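Local structure of SusD homolog (Bacteroides thetaiotaomicron, 3SGH) at residues A[208-211]-A[212-215]; A[187-190]-A[191-194]; A[197-200]-A[201-205]. The protein is a SusD-like protein of the outer membrane lipoprotein family and probably binds glycans at the cell surface for uptake by the bacterium. All coordinates share one frame; numbering follows the deposited sequence. Where two conformers were deposited one is given.

Interaction 1: residues A[208-211]-A[212-215]; sequences QTKA and QEAV
Two amide N-H groups converge on OE1 of Q212: the side-chain NE2 of Q208, one helical turn earlier, and the backbone N of N335 in a nearby loop. The bond from Q208 NE2 to Q212 OE1 is 2.9 Å and nearly straight at the hydrogen (169°). OE1 lies almost in the amide plane of Q208. The two side chains run alongside each other, but their amides are turned 84° apart, so NE2 sits above the carbonyl plane of Q212. With CG of Q208 opposite its backbone N (chi1 179°) and the chain extended, NE2 is carried forward to its partner. Were Q212 an alanine, Q208 NE2 and the N335 N-H would probably lose their shared acceptor, and the Q208 amide would be freer to turn. On another side of the helix, K210 NZ stays 4.2 Å from E213 OE1; a water accepts from K210 NZ (2.8 Å) and donates to E213 OE2 (2.6 Å). The direct salt bridge of E213 goes to K192 on helix 181-198. Backbone bonds such as A214 N to K210 O, 2.9 Å, complete the i to i+4 pattern of an alpha helix packed against its neighbour in an alpha-alpha superhelix.

Interaction 2: residues A[187-190]-A[191-194]; sequences FANT and LKLR
L191 and F187 meet through the main chain, L191 N donating to F187 O at 2.9 Å, and the tight part of this contact is the helix backbone itself. The same step is repeated from K192 to A188 and from L193 to N189, and the R194 N to T190 O bond measures 2.8 Å. Beta carbons rest against these carbonyls: CB of K192 stands 3.4 Å from N189 O, and CB of L191 is 3.5 Å from A188 O. The side chains beyond CB are held much more loosely to one another. OD1 of N189 comes no nearer to the K192 side chain than its CD, at 4.3 Å, and a water fills in between them, donating to N189 OD1 at 2.8 Å and accepting from K192 NZ. K192 is stretched out, its CG opposite the backbone N (chi1 -178°), which takes the ammonium away from its own helix to D152. All eight residues are nevertheless buried, since other elements pack on several sides: helix 140-162 lies on A188, N189 and K192, helix 204-217 on K192 and L193, and strand 314-317 on F187, T190 and R194, whose guanidinium group pairs with E321.

Interaction 3: residues A[197-200]-A[201-205]; sequences IRIS and GVEPE
I199 and E203 share the direct hydrogen bond of this turn: E203 N donates to I199 O over 2.8 Å, nearly along the C=O axis, and so ties the exit of one helix to the N-cap position of the next. Among the other polar links, I197 O takes two donors from S200, its backbone N and its hydroxyl. OG of S200 sits between its own backbone N and carbonyl carbon (chi1 62°), which folds it back onto I197 O at 2.6 Å. A water extends the joint, donating to R198 O and accepting from G201 N, each at 2.8 Å, and so links the last helical residue, R198, to G201 in the turn. Weaker is the CA-H...O contact from P204 CA to S200 O, 3.2 Å; the proline nitrogen has no hydrogen to offer that carbonyl. Apolar contact is modest: V202 CG1 lies against I199 O (3.2 Å) and, more distantly, I199 CB (4.2 Å). The I199 and E203 side chains cross at a slant, with I199 CD1 3.9 Å from E203 OE1. That carboxylate is directed to H145 and Q141 of helix 140-162, which thereby fix its rotation. Residues 199-203 connect helices 181-198 and 204-217, with I199 resting on W144 and F148 of helix 140-162, and S200 touching R431 of helix 424-432.

The three contacts form one antiparallel helical hairpin, consistent with the alpha-alpha superhelix of this protein. Interaction 2 lies on helix 181-198, interaction 3 is the turn, and interaction 1 follows on helix 204-217. Interactions 1 and 2 have centres about 10 Å apart and touch directly: E213 OE1 and K192 NZ form a 2.9 Å salt bridge, and A211 CB packs 3.4 Å from L193 CD1. Interaction 3 is joined to the other two only through the chain, its centre about 11 Å from that of interaction 1 and about 15 Å from that of interaction 2.

Interaction 1: residues A[208-211]-A[212-215]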
loop_
_atom_site.group_PDB
_atom_site.type_symbol
_atom_site.label_atom_id
_atom_site.label_comp_id
_atom_site.label_asym_id
_atom_site.label_seq_id
_atom_site.Cartn_x
_atom_site.Cartn_y
_atom_site.Cartn_z
ATOM N N GLN A 208 15.700 10.561 -8.108
ATOM C CA GLN A 208 17.011 10.196 -7.646
ATOM C C GLN A 208 17.510 11.125 -6.543
ATOM O O GLN A 208 18.053 10.655 -5.521
ATOM C CB GLN A 208 18.041 10.156 -8.789
ATOM C CG GLN A 208 19.439 9.792 -8.301
ATOM C CD GLN A 208 20.445 9.511 -9.444
ATOM O OE1 GLN A 208 20.114 9.649 -10.613
ATOM N NE2 GLN A 208 21.674 9.120 -9.083
ATOM N N THR A 209 17.401 12.425 -6.771
ATOM C CA THR A 209 17.818 13.391 -5.769
ATOM C C THR A 209 17.120 13.205 -4.443
ATOM O O THR A 209 17.751 13.137 -3.382
ATOM C CB THR A 209 17.602 14.816 -6.264
ATOM O OG1 THR A 209 18.405 15.014 -7.418
ATOM C CG2 THR A 209 18.058 15.839 -5.193
ATOM N N LYS A 210 15.799 13.093 -4.471
ATOM C CA LYS A 210 15.074 12.835 -3.235
ATOM C C LYS A 210 15.437 11.489 -2.556
ATOM O O LYS A 210 15.570 11.422 -1.304
ATOM C CB LYS A 210 13.562 12.872 -3.468
ATOM C CG LYS A 210 13.039 14.231 -3.896
ATOM C CD LYS A 210 13.168 15.252 -2.794
ATOM C CE LYS A 210 12.586 16.596 -3.142
ATOM N NZ LYS A 210 13.598 17.594 -3.567
ATOM N N ALA A 211 15.608 10.449 -3.364
ATOM C CA ALA A 211 15.920 9.111 -2.829
ATOM C C ALA A 211 17.283 9.142 -2.124
ATOM O O ALA A 211 17.458 8.591 -1.016
ATOM C CB ALA A 211 15.893 8.061 -3.911
ATOM N N GLN A 212 18.254 9.760 -2.767
ATOM C CA GLN A 212 19.607 9.882 -2.198
ATOM C C GLN A 212 19.613 10.708 -0.902
ATOM O O GLN A 212 20.271 10.324 0.077
ATOM C CB GLN A 212 20.622 10.360 -3.239
ATOM C CG GLN A 212 20.863 9.268 -4.260
ATOM C CD GLN A 212 21.794 9.566 -5.395
ATOM O OE1 GLN A 212 22.008 8.695 -6.237
ATOM N NE2 GLN A 212 22.394 10.748 -5.415
ATOM N N GLU A 213 18.872 11.802 -0.874
ATOM C CA GLU A 213 18.663 12.535 0.377
ATOM C C GLU A 213 18.087 11.667 1.463
ATOM O O GLU A 213 18.526 11.735 2.623
ATOM C CB GLU A 213 17.766 13.740 0.170
ATOM C CG GLU A 213 18.415 14.880 -0.615
ATOM C CD GLU A 213 17.410 15.943 -1.060
ATOM O OE1 GLU A 213 16.194 15.871 -0.711
ATOM O OE2 GLU A 213 17.835 16.864 -1.787
ATOM N N ALA A 214 17.043 10.903 1.115
ATOM C CA ALA A 214 16.395 9.994 2.047
ATOM C C ALA A 214 17.377 8.996 2.628
ATOM O O ALA A 214 17.391 8.786 3.847
ATOM C CB ALA A 214 15.236 9.269 1.404
ATOM N N VAL A 215 18.232 8.433 1.776
ATOM C CA VAL A 215 19.204 7.440 2.221
ATOM C C VAL A 215 20.235 8.048 3.175
ATOM O O VAL A 215 20.543 7.459 4.198
ATOM C CB VAL A 215 19.882 6.752 1.006
ATOM C CG1 VAL A 215 21.018 5.828 1.485
ATOM C CG2 VAL A 215 18.824 5.988 0.262
HETATM O O HOH W 1 14.841 17.901 -0.824
HETATM O O HOH W 2 16.271 18.411 -3.218
#

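Interaction 2: residues A[187-190]-A[191-194]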
loop_
_atom_site.group_PDB
_atom_site.type_symbol
_atom_site.label_atom_id
_atom_site.label_comp_id
_atom_site.label_asym_id
_atom_site.label_seq_id
_atom_site.Cartn_x
_atom_site.Cartn_y
_atom_site.Cartn_z
ATOM N N PHE A 187 11.243 6.586 9.775
ATOM C CA PHE A 187 9.922 6.414 9.112
ATOM C C PHE A 187 9.757 7.466 8.015
ATOM O O PHE A 187 9.416 7.149 6.840
ATOM C CB PHE A 187 8.789 6.512 10.134
ATOM C CG PHE A 187 7.417 6.341 9.549
ATOM C CD1 PHE A 187 6.750 7.436 9.003
ATOM C CD2 PHE A 187 6.751 5.123 9.654
ATOM C CE1 PHE A 187 5.440 7.304 8.457
ATOM C CE2 PHE A 187 5.458 4.966 9.120
ATOM C CZ PHE A 187 4.792 6.078 8.519
ATOM N N ALA A 188 10.037 8.711 8.369
ATOM C CA ALA A 188 9.861 9.813 7.438
ATOM C C ALA A 188 10.780 9.688 6.201
ATOM O O ALA A 188 10.346 9.932 5.073
ATOM C CB ALA A 188 10.045 11.157 8.133
ATOM N N ASN A 189 12.043 9.348 6.421
ATOM C CA ASN A 189 12.977 9.139 5.299
ATOM C C ASN A 189 12.622 7.940 4.454
ATOM O O ASN A 189 12.803 7.967 3.235
ATOM C CB ASN A 189 14.421 9.072 5.805
ATOM C CG ASN A 189 14.980 10.467 6.080
ATOM O OD1 ASN A 189 15.050 11.292 5.180
ATOM N ND2 ASN A 189 15.363 10.729 7.327
ATOM N N THR A 190 12.056 6.904 5.066
ATOM C CA THR A 190 11.684 5.716 4.314
ATOM C C THR A 190 10.456 6.052 3.448
ATOM O O THR A 190 10.343 5.616 2.301
ATOM C CB THR A 190 11.387 4.511 5.230
ATOM O OG1 THR A 190 12.513 4.235 6.076
ATOM C CG2 THR A 190 11.071 3.261 4.423
ATOM N N LEU A 191 9.560 6.850 3.992
ATOM C CA LEU A 191 8.409 7.350 3.206
ATOM C C LEU A 191 8.865 8.213 2.062
ATOM O O LEU A 191 8.379 8.073 0.909
ATOM C CB LEU A 191 7.497 8.206 4.078
ATOM C CG LEU A 191 6.252 8.810 3.414
ATOM C CD1 LEU A 191 5.326 7.747 2.784
ATOM C CD2 LEU A 191 5.483 9.704 4.420
ATOM N N LYS A 192 9.829 9.068 2.353
ATOM C CA LYS A 192 10.439 9.909 1.322
ATOM C C LYS A 192 11.002 9.016 0.217
ATOM O O LYS A 192 10.781 9.259 -0.954
ATOM C CB LYS A 192 11.511 10.813 1.896
ATOM C CG LYS A 192 12.164 11.752 0.874
ATOM C CD LYS A 192 13.069 12.757 1.636
ATOM C CE LYS A 192 13.818 13.670 0.698
ATOM N NZ LYS A 192 14.599 14.735 1.396
ATOM N N LEU A 193 11.682 7.941 0.595
ATOM C CA LEU A 193 12.231 7.005 -0.406
ATOM C C LEU A 193 11.138 6.245 -1.182
ATOM O O LEU A 193 11.248 6.101 -2.423
ATOM C CB LEU A 193 13.203 6.036 0.251
ATOM C CG LEU A 193 13.900 5.031 -0.637
ATOM C CD1 LEU A 193 14.679 5.768 -1.732
ATOM C CD2 LEU A 193 14.847 4.162 0.215
ATOM N N ARG A 194 10.087 5.814 -0.488
ATOM C CA ARG A 194 8.905 5.181 -1.161
ATOM C C ARG A 194 8.321 6.097 -2.227
ATOM O O ARG A 194 8.089 5.694 -3.397
ATOM C CB ARG A 194 7.812 4.854 -0.166
ATOM C CG ARG A 194 6.564 4.269 -0.830
ATOM C CD ARG A 194 5.377 4.247 0.144
ATOM N NE ARG A 194 5.513 3.234 1.176
ATOM C CZ ARG A 194 4.602 3.037 2.150
ATOM N NH1 ARG A 194 3.516 3.810 2.235
ATOM N NH2 ARG A 194 4.790 2.116 3.055
HETATM O O HOH W 3 15.860 13.550 3.766
#

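Interaction 3: residues A[197-200]-A[201-205]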
loop_
_atom_site.group_PDB
_atom_site.type_symbol
_atom_site.label_atom_id
_atom_site.label_comp_id
_atom_site.label_asym_id
_atom_site.label_seq_id
_atom_site.Cartn_x
_atom_site.Cartn_y
_atom_site.Cartn_z
ATOM N N ILE A 197 10.768 6.571 -5.284
ATOM C CA ILE A 197 10.686 5.400 -6.182
ATOM C C ILE A 197 9.372 5.448 -6.975
ATOM O O ILE A 197 9.357 5.211 -8.179
ATOM C CB ILE A 197 10.834 4.058 -5.391
ATOM C CG1 ILE A 197 12.332 3.875 -4.999
ATOM C CG2 ILE A 197 10.261 2.839 -6.224
ATOM C CD1 ILE A 197 13.270 3.475 -6.201
ATOM N N ARG A 198 8.288 5.855 -6.323
ATOM C CA ARG A 198 6.986 5.824 -7.004
ATOM C C ARG A 198 6.911 6.764 -8.185
ATOM O O ARG A 198 6.260 6.426 -9.209
ATOM C CB ARG A 198 5.865 6.110 -6.046
ATOM C CG ARG A 198 4.505 5.909 -6.755
ATOM C CD ARG A 198 3.459 5.542 -5.912
ATOM N NE ARG A 198 3.740 4.353 -5.136
ATOM C CZ ARG A 198 3.095 4.104 -4.013
ATOM N NH1 ARG A 198 2.138 4.952 -3.600
ATOM N NH2 ARG A 198 3.385 3.009 -3.298
ATOM N N ILE A 199 7.541 7.946 -8.043
ATOM C CA ILE A 199 7.594 8.930 -9.136
ATOM C C ILE A 199 8.834 8.871 -10.060
ATOM O O ILE A 199 9.007 9.772 -10.944
ATOM C CB ILE A 199 7.326 10.363 -8.631
ATOM C CG1 ILE A 199 8.476 10.899 -7.774
ATOM C CG2 ILE A 199 5.991 10.443 -7.854
ATOM C CD1 ILE A 199 8.514 12.448 -7.796
ATOM N N SER A 200 9.605 7.779 -9.939
ATOM C CA SER A 200 10.924 7.685 -10.543
ATOM C C SER A 200 10.836 7.418 -12.036
ATOM O O SER A 200 11.784 7.729 -12.788
ATOM C CB SER A 200 11.781 6.631 -9.863
ATOM O OG SER A 200 11.234 5.337 -9.979
ATOM N N GLY A 201 9.699 6.866 -12.479
ATOM C CA GLY A 201 9.515 6.602 -13.916
ATOM C C GLY A 201 9.290 7.908 -14.663
ATOM O O GLY A 201 9.880 8.169 -15.747
ATOM N N VAL A 202 8.425 8.744 -14.092
ATOM C CA VAL A 202 8.053 10.007 -14.738
ATOM C C VAL A 202 9.067 11.100 -14.502
ATOM O O VAL A 202 9.303 11.881 -15.407
ATOM C CB VAL A 202 6.634 10.486 -14.313
ATOM C CG1 VAL A 202 6.532 10.697 -12.777
ATOM C CG2 VAL A 202 6.190 11.769 -15.111
ATOM N N GLU A 203 9.708 11.128 -13.328
ATOM C CA GLU A 203 10.758 12.115 -13.012
ATOM C C GLU A 203 12.050 11.483 -12.472
ATOM O O GLU A 203 12.351 11.544 -11.250
ATOM C CB GLU A 203 10.228 13.170 -12.040
ATOM C CG GLU A 203 9.151 14.068 -12.630
ATOM C CD GLU A 203 8.874 15.285 -11.791
ATOM O OE1 GLU A 203 8.961 15.166 -10.549
ATOM O OE2 GLU A 203 8.556 16.358 -12.360
ATOM N N PRO A 204 12.821 10.879 -13.369
ATOM C CA PRO A 204 13.943 10.077 -12.885
ATOM C C PRO A 204 14.990 10.857 -12.135
ATOM O O PRO A 204 15.568 10.362 -11.163
ATOM C CB PRO A 204 14.538 9.479 -14.165
ATOM C CG PRO A 204 13.714 9.895 -15.283
ATOM C CD PRO A 204 12.507 10.598 -14.778
ATOM N N GLU A 205 15.248 12.081 -12.570
ATOM C CA GLU A 205 16.336 12.817 -11.923
ATOM C C GLU A 205 15.864 13.466 -10.624
ATOM O O GLU A 205 16.569 13.352 -9.611
ATOM C CB GLU A 205 17.044 13.776 -12.876
ATOM C CG GLU A 205 17.643 13.072 -14.140
ATOM C CD GLU A 205 18.552 11.865 -13.834
ATOM O OE1 GLU A 205 19.491 12.000 -13.015
ATOM O OE2 GLU A 205 18.320 10.787 -14.438
HETATM O O HOH W 4 6.953 6.885 -11.917
#